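Local coordinates for protein chitinase A (PDB 4MNK) that probably hydrolyses chitin, as a plant class V chitinase of glycoside hydrolase family 18, and binds N-acetylglucosamine oligomers in its cleft, at residues Ser16-Ser21 with Trp328-Asp333; His30-Phe35 with Leu155-Val160. All blocks are in the same frame, centred on the assembly; numbering follows the deposited sequence.

Contact 1: residues Ser16-Ser21 with Trp328-Asp333. With NAG (2-acetamido-2-deoxy-beta-D-glucopyranose), chain B; NAG (2-acetamido-2-deoxy-beta-D-glucopyranose), chain C.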
loop_
_atom_site.group_PDB
_atom_site.type_symbol
_atom_site.label_atom_id
_atom_site.label_comp_id
_atom_site.label_asym_id
_atom_site.label_seq_id
_atom_site.Cartn_x
_atom_site.Cartn_y
_atom_site.Cartn_z
ATOM N N SER A 16 -19.299 -3.892 4.389
ATOM C CA SER A 16 -20.338 -4.798 4.896
ATOM C C SER A 16 -19.770 -5.919 5.771
ATOM O O SER A 16 -20.389 -6.311 6.761
ATOM C CB SER A 16 -21.172 -5.383 3.752
ATOM O OG SER A 16 -21.832 -4.363 3.024
ATOM N N GLU A 17 -18.595 -6.427 5.405
ATOM C CA GLU A 17 -17.963 -7.517 6.155
ATOM C C GLU A 17 -16.944 -7.027 7.185
ATOM O O GLU A 17 -16.705 -7.696 8.190
ATOM C CB GLU A 17 -17.344 -8.562 5.214
ATOM C CG GLU A 17 -16.363 -8.017 4.183
ATOM C CD GLU A 17 -15.951 -9.050 3.138
ATOM O OE1 GLU A 17 -15.127 -8.705 2.265
ATOM O OE2 GLU A 17 -16.446 -10.198 3.177
ATOM N N PHE A 18 -16.360 -5.855 6.937
ATOM C CA PHE A 18 -15.362 -5.280 7.835
ATOM C C PHE A 18 -15.524 -3.760 7.890
ATOM O O PHE A 18 -14.771 -3.025 7.245
ATOM C CB PHE A 18 -13.948 -5.674 7.385
ATOM C CG PHE A 18 -12.900 -5.534 8.457
ATOM C CD1 PHE A 18 -12.679 -6.557 9.374
ATOM C CD2 PHE A 18 -12.121 -4.383 8.540
ATOM C CE1 PHE A 18 -11.706 -6.432 10.361
ATOM C CE2 PHE A 18 -11.145 -4.252 9.519
ATOM C CZ PHE A 18 -10.937 -5.276 10.432
ATOM N N PRO A 19 -16.521 -3.276 8.654
ATOM C CA PRO A 19 -16.696 -1.829 8.788
ATOM C C PRO A 19 -15.532 -1.205 9.566
ATOM O O PRO A 19 -14.813 -1.922 10.262
ATOM C CB PRO A 19 -18.010 -1.707 9.566
ATOM C CG PRO A 19 -18.129 -2.984 10.312
ATOM C CD PRO A 19 -17.525 -4.029 9.429
ATOM N N PRO A 20 -15.332 0.122 9.441
ATOM C CA PRO A 20 -14.216 0.767 10.142
ATOM C C PRO A 20 -14.187 0.511 11.652
ATOM O O PRO A 20 -13.114 0.526 12.257
ATOM C CB PRO A 20 -14.433 2.250 9.838
ATOM C CG PRO A 20 -15.094 2.237 8.500
ATOM C CD PRO A 20 -16.038 1.070 8.558
ATOM N N SER A 21 -15.351 0.258 12.247
ATOM C CA SER A 21 -15.441 -0.040 13.676
ATOM C C SER A 21 -14.673 -1.300 14.092
ATOM O O SER A 21 -14.346 -1.465 15.266
ATOM C CB SER A 21 -16.905 -0.154 14.108
ATOM O OG SER A 21 -17.551 -1.215 13.425
ATOM N N TRP A 328 -1.325 -3.364 3.649
ATOM C CA TRP A 328 -2.453 -3.426 2.726
ATOM C C TRP A 328 -3.017 -4.846 2.769
ATOM O O TRP A 328 -2.295 -5.783 2.427
ATOM C CB TRP A 328 -2.043 -3.104 1.279
ATOM C CG TRP A 328 -3.217 -3.302 0.367
ATOM C CD1 TRP A 328 -3.618 -4.474 -0.210
ATOM C CD2 TRP A 328 -4.191 -2.320 -0.002
ATOM N NE1 TRP A 328 -4.772 -4.277 -0.929
ATOM C CE2 TRP A 328 -5.144 -2.963 -0.821
ATOM C CE3 TRP A 328 -4.343 -0.953 0.267
ATOM C CZ2 TRP A 328 -6.239 -2.286 -1.372
ATOM C CZ3 TRP A 328 -5.432 -0.282 -0.279
ATOM C CH2 TRP A 328 -6.365 -0.949 -1.087
ATOM N N SER A 329 -4.277 -5.052 3.166
ATOM C CA SER A 329 -5.206 -4.046 3.682
ATOM C C SER A 329 -5.840 -4.631 4.946
ATOM O O SER A 329 -5.947 -5.855 5.081
ATOM C CB SER A 329 -6.273 -3.688 2.636
ATOM O OG SER A 329 -6.981 -4.829 2.168
ATOM N N VAL A 330 -6.258 -3.768 5.868
ATOM C CA VAL A 330 -6.562 -4.202 7.238
ATOM C C VAL A 330 -7.769 -5.135 7.384
ATOM O O VAL A 330 -7.851 -5.886 8.353
ATOM C CB VAL A 330 -6.655 -3.011 8.232
ATOM C CG1 VAL A 330 -5.334 -2.253 8.275
ATOM C CG2 VAL A 330 -7.812 -2.075 7.882
ATOM N N ASN A 331 -8.689 -5.087 6.424
ATOM C CA ASN A 331 -9.831 -6.003 6.395
ATOM C C ASN A 331 -9.422 -7.457 6.166
ATOM O O ASN A 331 -10.206 -8.368 6.422
ATOM C CB ASN A 331 -10.828 -5.581 5.315
ATOM C CG ASN A 331 -10.236 -5.640 3.920
ATOM O OD1 ASN A 331 -10.744 -6.333 3.037
ATOM N ND2 ASN A 331 -9.146 -4.926 3.719
ATOM N N GLN A 332 -8.197 -7.669 5.688
ATOM C CA GLN A 332 -7.719 -9.007 5.330
ATOM C C GLN A 332 -7.132 -9.797 6.504
ATOM O O GLN A 332 -6.803 -10.977 6.355
ATOM C CB GLN A 332 -6.700 -8.909 4.197
ATOM C CG GLN A 332 -7.251 -8.348 2.894
ATOM C CD GLN A 332 -6.157 -8.034 1.885
ATOM O OE1 GLN A 332 -5.037 -7.662 2.252
ATOM N NE2 GLN A 332 -6.476 -8.176 0.607
ATOM N N ASP A 333 -6.991 -9.138 7.653
ATOM C CA ASP A 333 -6.528 -9.769 8.888
ATOM C C ASP A 333 -7.524 -9.371 9.972
ATOM O O ASP A 333 -7.284 -8.446 10.759
ATOM C CB ASP A 333 -5.106 -9.297 9.217
ATOM C CG ASP A 333 -4.482 -10.024 10.405
ATOM O OD1 ASP A 333 -5.178 -10.754 11.148
ATOM O OD2 ASP A 333 -3.263 -9.846 10.599
HETATM C C1 NAG B . -1.491 -2.470 -4.907
HETATM C C2 NAG B . -2.621 -1.461 -4.656
HETATM C C3 NAG B . -3.858 -2.136 -4.059
HETATM C C4 NAG B . -4.207 -3.468 -4.729
HETATM C C5 NAG B . -2.949 -4.331 -4.882
HETATM C C6 NAG B . -3.210 -5.672 -5.570
HETATM C C7 NAG B . -1.646 -0.468 -2.585
HETATM C C8 NAG B . -1.322 0.818 -1.880
HETATM N N2 NAG B . -2.211 -0.352 -3.796
HETATM O O1 NAG B . -0.469 -1.859 -5.660
HETATM O O3 NAG B . -4.958 -1.251 -4.119
HETATM O O4 NAG B . -5.156 -4.133 -3.921
HETATM O O5 NAG B . -1.976 -3.604 -5.607
HETATM O O6 NAG B . -3.693 -5.473 -6.880
HETATM O O7 NAG B . -1.383 -1.541 -2.039
HETATM C C1 NAG C . -6.414 -4.273 -4.605
HETATM C C2 NAG C . -7.161 -5.464 -4.013
HETATM C C3 NAG C . -8.497 -5.665 -4.723
HETATM C C4 NAG C . -9.306 -4.367 -4.824
HETATM C C5 NAG C . -8.435 -3.162 -5.216
HETATM C C6 NAG C . -9.174 -1.841 -5.000
HETATM C C7 NAG C . -5.793 -7.230 -3.026
HETATM C C8 NAG C . -4.999 -8.477 -3.278
HETATM N N2 NAG C . -6.360 -6.672 -4.096
HETATM O O3 NAG C . -9.240 -6.640 -4.023
HETATM O O4 NAG C . -10.319 -4.529 -5.798
HETATM O O5 NAG C . -7.220 -3.117 -4.484
HETATM O O6 NAG C . -9.381 -1.614 -3.622
HETATM O O7 NAG C . -5.891 -6.780 -1.884
HETATM O O HOH W 1 -12.916 -8.066 3.541
#

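Contact 2: residues His30-Phe35 with Leu155-Val160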
loop_
_atom_site.group_PDB
_atom_site.type_symbol
_atom_site.label_atom_id
_atom_site.label_comp_id
_atom_site.label_asym_id
_atom_site.label_seq_id
_atom_site.Cartn_x
_atom_site.Cartn_y
_atom_site.Cartn_z
ATOM N N HIS A 30 -1.541 5.813 11.830
ATOM C CA HIS A 30 -2.230 6.410 10.682
ATOM C C HIS A 30 -3.062 5.368 9.959
ATOM O O HIS A 30 -2.591 4.254 9.701
ATOM C CB HIS A 30 -1.232 7.049 9.711
ATOM C CG HIS A 30 -0.444 8.169 10.313
ATOM N ND1 HIS A 30 0.619 7.956 11.163
ATOM C CD2 HIS A 30 -0.583 9.512 10.210
ATOM C CE1 HIS A 30 1.110 9.121 11.549
ATOM N NE2 HIS A 30 0.399 10.081 10.985
ATOM N N LEU A 31 -4.302 5.731 9.645
ATOM C CA LEU A 31 -5.204 4.852 8.911
ATOM C C LEU A 31 -5.710 5.554 7.663
ATOM O O LEU A 31 -6.142 6.707 7.718
ATOM C CB LEU A 31 -6.366 4.400 9.794
ATOM C CG LEU A 31 -6.002 3.388 10.880
ATOM C CD1 LEU A 31 -7.100 3.319 11.928
ATOM C CD2 LEU A 31 -5.720 2.013 10.278
ATOM N N TYR A 32 -5.639 4.848 6.539
ATOM C CA TYR A 32 -6.028 5.395 5.251
ATOM C C TYR A 32 -7.379 4.852 4.811
ATOM O O TYR A 32 -7.667 3.658 4.968
ATOM C CB TYR A 32 -5.008 5.020 4.181
ATOM C CG TYR A 32 -3.671 5.736 4.198
ATOM C CD1 TYR A 32 -2.865 5.771 5.340
ATOM C CD2 TYR A 32 -3.184 6.323 3.038
ATOM C CE1 TYR A 32 -1.623 6.411 5.321
ATOM C CE2 TYR A 32 -1.948 6.944 3.012
ATOM C CZ TYR A 32 -1.176 6.988 4.148
ATOM O OH TYR A 32 0.049 7.607 4.096
ATOM N N TYR A 33 -8.191 5.742 4.247
ATOM C CA TYR A 33 -9.419 5.382 3.552
ATOM C C TYR A 33 -9.083 5.235 2.069
ATOM O O TYR A 33 -8.584 6.176 1.451
ATOM C CB TYR A 33 -10.455 6.488 3.758
ATOM C CG TYR A 33 -11.825 6.233 3.167
ATOM C CD1 TYR A 33 -12.902 5.919 3.988
ATOM C CD2 TYR A 33 -12.053 6.338 1.792
ATOM C CE1 TYR A 33 -14.165 5.696 3.464
ATOM C CE2 TYR A 33 -13.322 6.110 1.256
ATOM C CZ TYR A 33 -14.370 5.792 2.104
ATOM O OH TYR A 33 -15.633 5.570 1.595
ATOM N N ALA A 34 -9.361 4.062 1.505
ATOM C CA ALA A 34 -9.071 3.769 0.096
ATOM C C ALA A 34 -10.367 3.384 -0.629
ATOM O O ALA A 34 -10.999 2.408 -0.237
ATOM C CB ALA A 34 -8.050 2.634 0.003
ATOM N N PHE A 35 -10.797 4.107 -1.669
ATOM C CA PHE A 35 -10.125 5.247 -2.289
ATOM C C PHE A 35 -11.161 6.298 -2.679
ATOM O O PHE A 35 -12.312 5.972 -2.999
ATOM C CB PHE A 35 -9.436 4.830 -3.596
ATOM C CG PHE A 35 -8.316 3.845 -3.429
ATOM C CD1 PHE A 35 -7.036 4.278 -3.101
ATOM C CD2 PHE A 35 -8.531 2.486 -3.649
ATOM C CE1 PHE A 35 -5.989 3.369 -2.958
ATOM C CE2 PHE A 35 -7.491 1.569 -3.518
ATOM C CZ PHE A 35 -6.219 2.009 -3.167
ATOM N N LEU A 155 -1.197 16.332 5.705
ATOM C CA LEU A 155 -0.139 15.413 5.324
ATOM C C LEU A 155 -0.299 15.066 3.849
ATOM O O LEU A 155 -1.406 15.097 3.314
ATOM C CB LEU A 155 -0.179 14.143 6.174
ATOM C CG LEU A 155 -0.022 14.290 7.692
ATOM C CD1 LEU A 155 -0.345 12.975 8.377
ATOM C CD2 LEU A 155 1.375 14.770 8.083
ATOM N N LEU A 156 0.813 14.758 3.194
ATOM C CA LEU A 156 0.791 14.324 1.809
ATOM C C LEU A 156 1.721 13.141 1.634
ATOM O O LEU A 156 2.916 13.228 1.923
ATOM C CB LEU A 156 1.187 15.461 0.862
ATOM C CG LEU A 156 1.169 15.107 -0.630
ATOM C CD1 LEU A 156 -0.238 14.751 -1.105
ATOM C CD2 LEU A 156 1.761 16.233 -1.463
ATOM N N THR A 157 1.161 12.030 1.169
ATOM C CA THR A 157 1.944 10.835 0.894
ATOM C C THR A 157 1.601 10.306 -0.492
ATOM O O THR A 157 0.658 10.778 -1.132
ATOM C CB THR A 157 1.730 9.734 1.977
ATOM O OG1 THR A 157 0.382 9.247 1.931
ATOM C CG2 THR A 157 2.018 10.278 3.369
ATOM N N GLU A 158 2.388 9.353 -0.973
ATOM C CA GLU A 158 2.042 8.652 -2.203
ATOM C C GLU A 158 2.527 7.211 -2.157
ATOM O O GLU A 158 3.500 6.895 -1.463
ATOM C CB GLU A 158 2.603 9.366 -3.439
ATOM C CG GLU A 158 4.069 9.062 -3.712
ATOM C CD GLU A 158 4.660 9.878 -4.839
ATOM O OE1 GLU A 158 5.625 9.387 -5.463
ATOM O OE2 GLU A 158 4.173 11.000 -5.101
ATOM N N ALA A 159 1.840 6.349 -2.898
ATOM C CA ALA A 159 2.280 4.981 -3.105
ATOM C C ALA A 159 3.403 4.984 -4.132
ATOM O O ALA A 159 3.334 5.694 -5.143
ATOM C CB ALA A 159 1.124 4.127 -3.589
ATOM N N VAL A 160 4.442 4.197 -3.866
ATOM C CA VAL A 160 5.514 4.007 -4.834
ATOM C C VAL A 160 5.755 2.526 -5.094
ATOM O O VAL A 160 5.526 1.678 -4.227
ATOM C CB VAL A 160 6.844 4.725 -4.438
ATOM C CG1 VAL A 160 6.640 6.233 -4.329
ATOM C CG2 VAL A 160 7.426 4.167 -3.148
#

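Contact 1: residues Ser16-Ser21 with Trp328-Asp333
Beside the sugar-binding cleft, Phe-18 lays one ring face against the short 3-10 turn that carries Asn-331. The CA of Asn-331 sits 3.7 Å from the Phe-18 ring centroid, 20° off the ring normal, in a CH-pi contact offset toward the rim near CD2. Phe-18 reaches it with CG anti to its own backbone N (chi1 -161°), while CE2 of its ring meets CG2 of Val-330 at 4.3 Å. No direct hydrogen bond joins the segments; instead a water donates to OE1 of Glu-17 and to OD1 of Asn-331. The other end of that amide, ND2, binds OG of Ser-329 at 2.7 Å, which fixes its rotation. In the TIM barrel of family 18, this turn follows the last barrel strand, with a cis peptide between Trp-328 and Ser-329. The Trp-328 indole is sandwiched: C3 of the chain B NAG lies 3.5 Å above one face, and CB of Ser-329 is over the opposite one. At the ring edge, NE1 of Trp-328 donates to O7 of the chain C NAG at 2.9 Å, and NE2 of Gln-332 grips the same acetamide oxygen. With an alanine in place of Trp-328, the chain B sugar would probably lose the flat surface beneath its C3 and O3, and O7 of the chain C NAG one of its two donors. Gln-332 OE1 meanwhile accepts from the backbone N of Ser-329 at 2.9 Å.

Contact 2: residues His30-Phe35 with Leu155-Val160
The hydroxyls of Tyr-32 and Thr-157 meet across the barrel interior, their side chains approaching from opposite directions. Polar contact dominates: the Tyr-32 hydroxyl OH donates to OG1 of Thr-157 at 2.7 Å. OG1 lies in the plane of the phenol ring at its edge, 3.4 Å from CE2 of Tyr-32. Thr-157 turns OG1 between its backbone N and carbonyl carbon (chi1 66°), which leaves CG2 also close to Tyr-32, 3.4 Å from OH. Asn-188 ND2 also bonds OH of Tyr-32, and Asp-116 OD1 also bonds OG1 of Thr-157. Asp-116 opens the DxDxE signature of family 18, which continues through Asp-118 and Glu-120. Apolar contact is slighter, with CD1 of Leu-155 against CD2 of His-30 at 3.9 Å, the two side chains crossing at about a right angle. The backbones stay well apart, 10.6 Å between the CA atoms of Tyr-32 and Thr-157, because strands 70-77 and 114-119 come between them round the TIM barrel wall. Since OG1 accepts from the tyrosine, its own proton is probably directed to Asp-116, so that the hydroxyls of Tyr-32 and Thr-157 probably form a short chain of hydrogen bonds ending on Asp-116.

In the fold
From the N terminus, the chain leaves strand 5-11 through the loop holding Ser-16-Ser-21, which meets the other half of contact 1 only where the last barrel strand, 324-328, ends. Contact 1 thus closes a loop of 306 intervening residues and joins the loop after the barrel's first strand to the end of the last strand and the turn beyond it, the two strands themselves being paired in parallel. Contact 2 is nested within that loop: strand 30-36 faces strand 155-161 over the barrel interior, with 119 residues between its segments. Although the centres of the two contacts lie about 16 Å apart, they meet beside the sugar, where CH2 of Trp-328 packs 3.6 Å from CZ of Phe-35. Both of these residues belong to the same glycan pocket.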